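Local coordinates for Low molecular weight protein-tyrosine-phosphatase YfkJ (Bacillus subtilis, PDB 4ETM) that removes phosphate from phosphotyrosine in proteins, as a low molecular weight protein-tyrosine phosphatase, and takes part in resistance to ethanol stress, at residues A[63-68]-A[86-90]; A[91-97]-A[116-120]. All coordinates share one frame; numbering follows the deposited sequence.

Interaction 1: residues A[63-68]-A[86-90]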
loop_
_atom_site.group_PDB
_atom_site.type_symbol
_atom_site.label_atom_id
_atom_site.label_comp_id
_atom_site.label_asym_id
_atom_site.label_seq_id
_atom_site.Cartn_x
_atom_site.Cartn_y
_atom_site.Cartn_z
ATOM N N HIS A 63 -11.273 -8.737 -13.647
ATOM C CA HIS A 63 -11.018 -8.769 -15.086
ATOM C C HIS A 63 -10.282 -10.009 -15.554
ATOM O O HIS A 63 -9.862 -10.077 -16.706
ATOM C CB HIS A 63 -10.196 -7.547 -15.481
ATOM C CG HIS A 63 -10.739 -6.261 -14.952
ATOM N ND1 HIS A 63 -11.984 -5.768 -15.305
ATOM C CD2 HIS A 63 -10.208 -5.355 -14.097
ATOM C CE1 HIS A 63 -12.185 -4.618 -14.693
ATOM N NE2 HIS A 63 -11.121 -4.341 -13.959
ATOM N N ILE A 64 -10.127 -10.978 -14.662
ATOM C CA ILE A 64 -9.470 -12.238 -14.999
ATOM C C ILE A 64 -9.878 -12.789 -16.368
ATOM O O ILE A 64 -11.070 -12.967 -16.671
ATOM C CB ILE A 64 -9.700 -13.309 -13.912
ATOM C CG1 ILE A 64 -9.047 -12.882 -12.601
ATOM C CG2 ILE A 64 -9.185 -14.656 -14.390
ATOM C CD1 ILE A 64 -9.333 -13.780 -11.415
ATOM N N GLY A 65 -8.872 -13.019 -17.207
ATOM C CA GLY A 65 -9.098 -13.595 -18.521
ATOM C C GLY A 65 -9.307 -12.590 -19.643
ATOM O O GLY A 65 -9.394 -12.981 -20.812
ATOM N N ASN A 66 -9.395 -11.309 -19.301
ATOM C CA ASN A 66 -9.584 -10.262 -20.303
ATOM C C ASN A 66 -8.272 -9.677 -20.828
ATOM O O ASN A 66 -7.273 -9.636 -20.111
ATOM C CB ASN A 66 -10.479 -9.158 -19.743
ATOM C CG ASN A 66 -11.845 -9.688 -19.309
ATOM O OD1 ASN A 66 -12.249 -10.789 -19.694
ATOM N ND2 ASN A 66 -12.554 -8.908 -18.509
ATOM N N PRO A 67 -8.268 -9.234 -22.096
ATOM C CA PRO A 67 -7.104 -8.566 -22.689
ATOM C C PRO A 67 -6.938 -7.190 -22.068
ATOM O O PRO A 67 -7.822 -6.764 -21.336
ATOM C CB PRO A 67 -7.498 -8.439 -24.161
ATOM C CG PRO A 67 -8.981 -8.462 -24.161
ATOM C CD PRO A 67 -9.335 -9.444 -23.091
ATOM N N PRO A 68 -5.823 -6.505 -22.347
ATOM C CA PRO A 68 -5.673 -5.207 -21.687
ATOM C C PRO A 68 -6.774 -4.224 -22.085
ATOM O O PRO A 68 -7.428 -4.390 -23.107
ATOM C CB PRO A 68 -4.307 -4.714 -22.180
ATOM C CG PRO A 68 -3.575 -5.968 -22.605
ATOM C CD PRO A 68 -4.639 -6.873 -23.145
ATOM N N MET A 86 -1.695 -11.685 -24.096
ATOM C CA MET A 86 -1.714 -11.120 -22.747
ATOM C C MET A 86 -3.149 -11.030 -22.226
ATOM O O MET A 86 -3.995 -10.356 -22.826
ATOM C CB MET A 86 -0.980 -9.770 -22.701
ATOM C CG MET A 86 0.512 -9.908 -23.065
ATOM S SD MET A 86 1.469 -8.379 -23.192
ATOM C CE MET A 86 0.937 -7.569 -21.692
ATOM N N LEU A 87 -3.424 -11.733 -21.126
ATOM C CA LEU A 87 -4.786 -11.840 -20.594
ATOM C C LEU A 87 -4.775 -11.769 -19.086
ATOM O O LEU A 87 -4.137 -12.596 -18.460
ATOM C CB LEU A 87 -5.386 -13.194 -20.953
ATOM C CG LEU A 87 -5.685 -13.541 -22.399
ATOM C CD1 LEU A 87 -6.173 -14.975 -22.449
ATOM C CD2 LEU A 87 -6.732 -12.586 -22.935
ATOM N N ALA A 88 -5.554 -10.874 -18.495
ATOM C CA ALA A 88 -5.503 -10.627 -17.056
ATOM C C ALA A 88 -5.572 -11.864 -16.154
ATOM O O ALA A 88 -6.304 -12.821 -16.435
ATOM C CB ALA A 88 -6.593 -9.639 -16.651
ATOM N N ARG A 89 -4.823 -11.805 -15.060
ATOM C CA ARG A 89 -4.850 -12.843 -14.036
ATOM C C ARG A 89 -4.631 -12.210 -12.678
ATOM O O ARG A 89 -4.123 -11.089 -12.579
ATOM C CB ARG A 89 -3.795 -13.918 -14.299
ATOM C CG ARG A 89 -2.386 -13.584 -13.808
ATOM C CD ARG A 89 -1.442 -14.749 -14.121
ATOM N NE ARG A 89 -0.040 -14.472 -13.825
ATOM C CZ ARG A 89 0.516 -14.652 -12.630
ATOM N NH1 ARG A 89 -0.212 -15.097 -11.604
ATOM N NH2 ARG A 89 1.797 -14.378 -12.460
ATOM N N GLN A 90 -5.029 -12.915 -11.629
ATOM C CA GLN A 90 -4.933 -12.390 -10.285
ATOM C C GLN A 90 -3.703 -12.989 -9.621
ATOM O O GLN A 90 -3.470 -14.186 -9.710
ATOM C CB GLN A 90 -6.186 -12.748 -9.489
ATOM C CG GLN A 90 -6.225 -12.196 -8.070
ATOM C CD GLN A 90 -7.593 -12.344 -7.437
ATOM O OE1 GLN A 90 -8.300 -13.324 -7.680
ATOM N NE2 GLN A 90 -7.976 -11.380 -6.626
#
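A type II beta turn running from His-63 to Asn-66 folds over Ala-88 and is held to the loop 86-90 by two backbone hydrogen bonds. Gly-65 N donates to Ala-88 O at 2.7 Å, and Ala-88 N returns a bond to Asn-66 O, also 2.7 Å and nearly straight (N-H...O 173°). Ala-88 is thus gripped through both of its backbone polar atoms, while its methyl points into the turn, CB lying 3.3 Å from His-63 O, the same carbonyl that accepts the turn-closing bond from Asn-66 N. Gly-65 has the positive phi (92°) that a type II turn requires at this position. On the outer side Leu-87 lays CD2 against Gly-65 O at 3.4 Å and beside the Pro-67 ring. At the other end the extended side chain of Ile-64 brings CD1 to 3.8 Å from Gln-90 CB, and the amide of Gln-90 bonds onward to Ile-59 O. The two loops lie on either side of helix 70-78 in the chain; Pro-68 and Met-86 pack on Pro-33 of helix 31-45, and Arg-89 pairs through its backbone with Gly-58 at the end of strand 52-58.

Interaction 2: residues A[91-97]-A[116-120]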
loop_
_atom_site.group_PDB
_atom_site.type_symbol
_atom_site.label_atom_id
_atom_site.label_comp_id
_atom_site.label_asym_id
_atom_site.label_seq_id
_atom_site.Cartn_x
_atom_site.Cartn_y
_atom_site.Cartn_z
ATOM N N VAL A 91 -2.923 -12.149 -8.957
ATOM C CA VAL A 91 -1.716 -12.602 -8.285
ATOM C C VAL A 91 -2.041 -13.563 -7.134
ATOM O O VAL A 91 -3.095 -13.481 -6.513
ATOM C CB VAL A 91 -0.922 -11.402 -7.758
ATOM C CG1 VAL A 91 -1.658 -10.755 -6.590
ATOM C CG2 VAL A 91 0.494 -11.816 -7.379
ATOM N N SER A 92 -1.125 -14.484 -6.873
ATOM C CA SER A 92 -1.311 -15.449 -5.802
ATOM C C SER A 92 -0.046 -15.529 -4.966
ATOM O O SER A 92 1.001 -14.988 -5.349
ATOM C CB SER A 92 -1.663 -16.817 -6.370
ATOM O OG SER A 92 -0.609 -17.316 -7.161
ATOM N N GLU A 93 -0.155 -16.200 -3.821
ATOM C CA GLU A 93 0.980 -16.382 -2.920
ATOM C C GLU A 93 2.180 -17.005 -3.616
ATOM O O GLU A 93 3.321 -16.628 -3.353
ATOM C CB GLU A 93 0.585 -17.247 -1.723
ATOM C CG GLU A 93 -0.439 -16.610 -0.800
ATOM C CD GLU A 93 -0.478 -17.278 0.560
ATOM O OE1 GLU A 93 -1.305 -16.869 1.405
ATOM O OE2 GLU A 93 0.324 -18.207 0.785
ATOM N N GLN A 94 1.926 -17.963 -4.502
ATOM C CA GLN A 94 3.016 -18.663 -5.180
ATOM C C GLN A 94 3.844 -17.741 -6.082
ATOM O O GLN A 94 5.031 -17.977 -6.297
ATOM C CB GLN A 94 2.488 -19.872 -5.962
ATOM C CG GLN A 94 3.577 -20.819 -6.453
ATOM C CD GLN A 94 4.445 -21.344 -5.319
ATOM O OE1 GLN A 94 3.937 -21.770 -4.278
ATOM N NE2 GLN A 94 5.762 -21.303 -5.509
ATOM N N ASP A 95 3.219 -16.689 -6.601
ATOM C CA ASP A 95 3.927 -15.703 -7.399
ATOM C C ASP A 95 5.054 -15.036 -6.604
ATOM O O ASP A 95 6.081 -14.667 -7.168
ATOM C CB ASP A 95 2.967 -14.622 -7.907
ATOM C CG ASP A 95 2.059 -15.108 -9.024
ATOM O OD1 ASP A 95 2.559 -15.716 -9.995
ATOM O OD2 ASP A 95 0.841 -14.854 -8.938
ATOM N N LEU A 96 4.848 -14.871 -5.301
ATOM C CA LEU A 96 5.851 -14.232 -4.455
ATOM C C LEU A 96 7.166 -15.010 -4.497
ATOM O O LEU A 96 8.235 -14.423 -4.617
ATOM C CB LEU A 96 5.352 -14.117 -3.009
ATOM C CG LEU A 96 4.038 -13.366 -2.796
ATOM C CD1 LEU A 96 3.587 -13.501 -1.354
ATOM C CD2 LEU A 96 4.182 -11.915 -3.169
ATOM N N ASP A 97 7.080 -16.328 -4.427
ATOM C CA ASP A 97 8.281 -17.152 -4.389
ATOM C C ASP A 97 8.847 -17.387 -5.790
ATOM O O ASP A 97 10.032 -17.663 -5.944
ATOM C CB ASP A 97 7.988 -18.490 -3.711
ATOM C CG ASP A 97 7.699 -18.347 -2.220
ATOM O OD1 ASP A 97 8.171 -17.365 -1.599
ATOM O OD2 ASP A 97 7.006 -19.227 -1.663
ATOM N N MET A 116 -0.967 -10.403 1.542
ATOM C CA MET A 116 -1.037 -11.721 0.912
ATOM C C MET A 116 0.131 -12.615 1.320
ATOM O O MET A 116 0.044 -13.830 1.248
ATOM C CB MET A 116 -1.036 -11.545 -0.608
ATOM C CG MET A 116 -0.965 -12.821 -1.415
ATOM S SD MET A 116 -0.934 -12.378 -3.152
ATOM C CE MET A 116 -2.092 -11.016 -3.105
ATOM N N ALA A 117 1.216 -11.998 1.759
ATOM C CA ALA A 117 2.503 -12.676 1.878
ATOM C C ALA A 117 2.657 -13.615 3.075
ATOM O O ALA A 117 3.477 -14.534 3.035
ATOM C CB ALA A 117 3.609 -11.649 1.888
ATOM N N GLY A 118 1.890 -13.388 4.137
ATOM C CA GLY A 118 2.033 -14.197 5.336
ATOM C C GLY A 118 3.449 -14.131 5.873
ATOM O O GLY A 118 3.960 -13.039 6.140
ATOM N N PHE A 119 4.103 -15.287 5.993
ATOM C CA PHE A 119 5.459 -15.347 6.531
ATOM C C PHE A 119 6.522 -15.255 5.438
ATOM O O PHE A 119 7.715 -15.233 5.727
ATOM C CB PHE A 119 5.662 -16.624 7.348
ATOM C CG PHE A 119 4.706 -16.766 8.499
ATOM C CD1 PHE A 119 4.956 -16.137 9.702
ATOM C CD2 PHE A 119 3.550 -17.518 8.369
ATOM C CE1 PHE A 119 4.076 -16.258 10.760
ATOM C CE2 PHE A 119 2.664 -17.648 9.431
ATOM C CZ PHE A 119 2.927 -17.012 10.622
ATOM N N LYS A 120 6.081 -15.209 4.185
ATOM C CA LYS A 120 7.002 -15.172 3.054
ATOM C C LYS A 120 7.792 -13.870 2.990
ATOM O O LYS A 120 7.309 -12.806 3.401
ATOM C CB LYS A 120 6.250 -15.377 1.743
ATOM C CG LYS A 120 5.596 -16.730 1.603
ATOM C CD LYS A 120 4.742 -16.785 0.341
ATOM C CE LYS A 120 3.945 -18.080 0.260
ATOM N NZ LYS A 120 4.818 -19.279 0.125
#
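Met-116 against Val-91, and Leu-96 against Ala-117, make the close apolar part of this contact, where the start of helix 93-98 and the loop before it meet the end of helix 107-117. Met-116 runs extended from its backbone, CG anti to N (chi1 174°), then bends at its last torsion, which sets CE 3.5 Å from Val-91 CG1. Its sulfur lies against the backbone of Ser-92, SD to C 3.7 Å. Leu-96 points at the facing segment and puts CD1 on Ala-117, 3.5 Å from CA and close to CB; the same methyl also touches Lys-120 CD.

The outer side is polar and more loosely joined. There Lys-120, the last residue of the type II' turn that begins at Ala-117, runs roughly perpendicular to the Asp-97 side chain and forms a salt bridge with it, NZ to OD2 2.8 Å. The ammonium meets the carboxylate on its syn side but 30° out of plane. Glu-93 and Met-116 lie alongside each other, running in opposing senses; the Glu-93 carboxylate stays 4.7 Å from the ammonium, Glu-93 OE2 to Lys-120 NZ, a separation at which some attraction is likely, though the charged atoms are not in contact.

Within 91-97, Asp-95 OD2 takes a hydrogen bond from Ser-92 N on its anti side where the chain enters helix 93-98. Gly-118, with positive phi, takes the chain out of helix 107-117. The arrangement is plain helix-end packing, tied to the parallel sheet by Val-91 on Leu-22 of strand 19-25, in the alpha/beta fold of low molecular weight tyrosine phosphatases.

Interactions 1 and 2 follow one another along the chain, since Gln-90 ends one segment and Val-91 begins the next, and their centres are 19 Å apart. A salt bridge joins them directly: Arg-89 NH1 meets Asp-95 OD2 at 2.9 Å, the oxygen that also accepts the Ser-92 N-H, while Arg-89 NH2 pairs with Asp-55. Interaction 1 is the nearer to the catalytic centre, the side chain of His-63 lying about 8 Å from those of both the nucleophile Cys-25 and the proton donor Asp-142, and about 6 Å from a bound phosphate ion. In interaction 2 the side chain of Val-91 comes within about 10 Å of that of Cys-25.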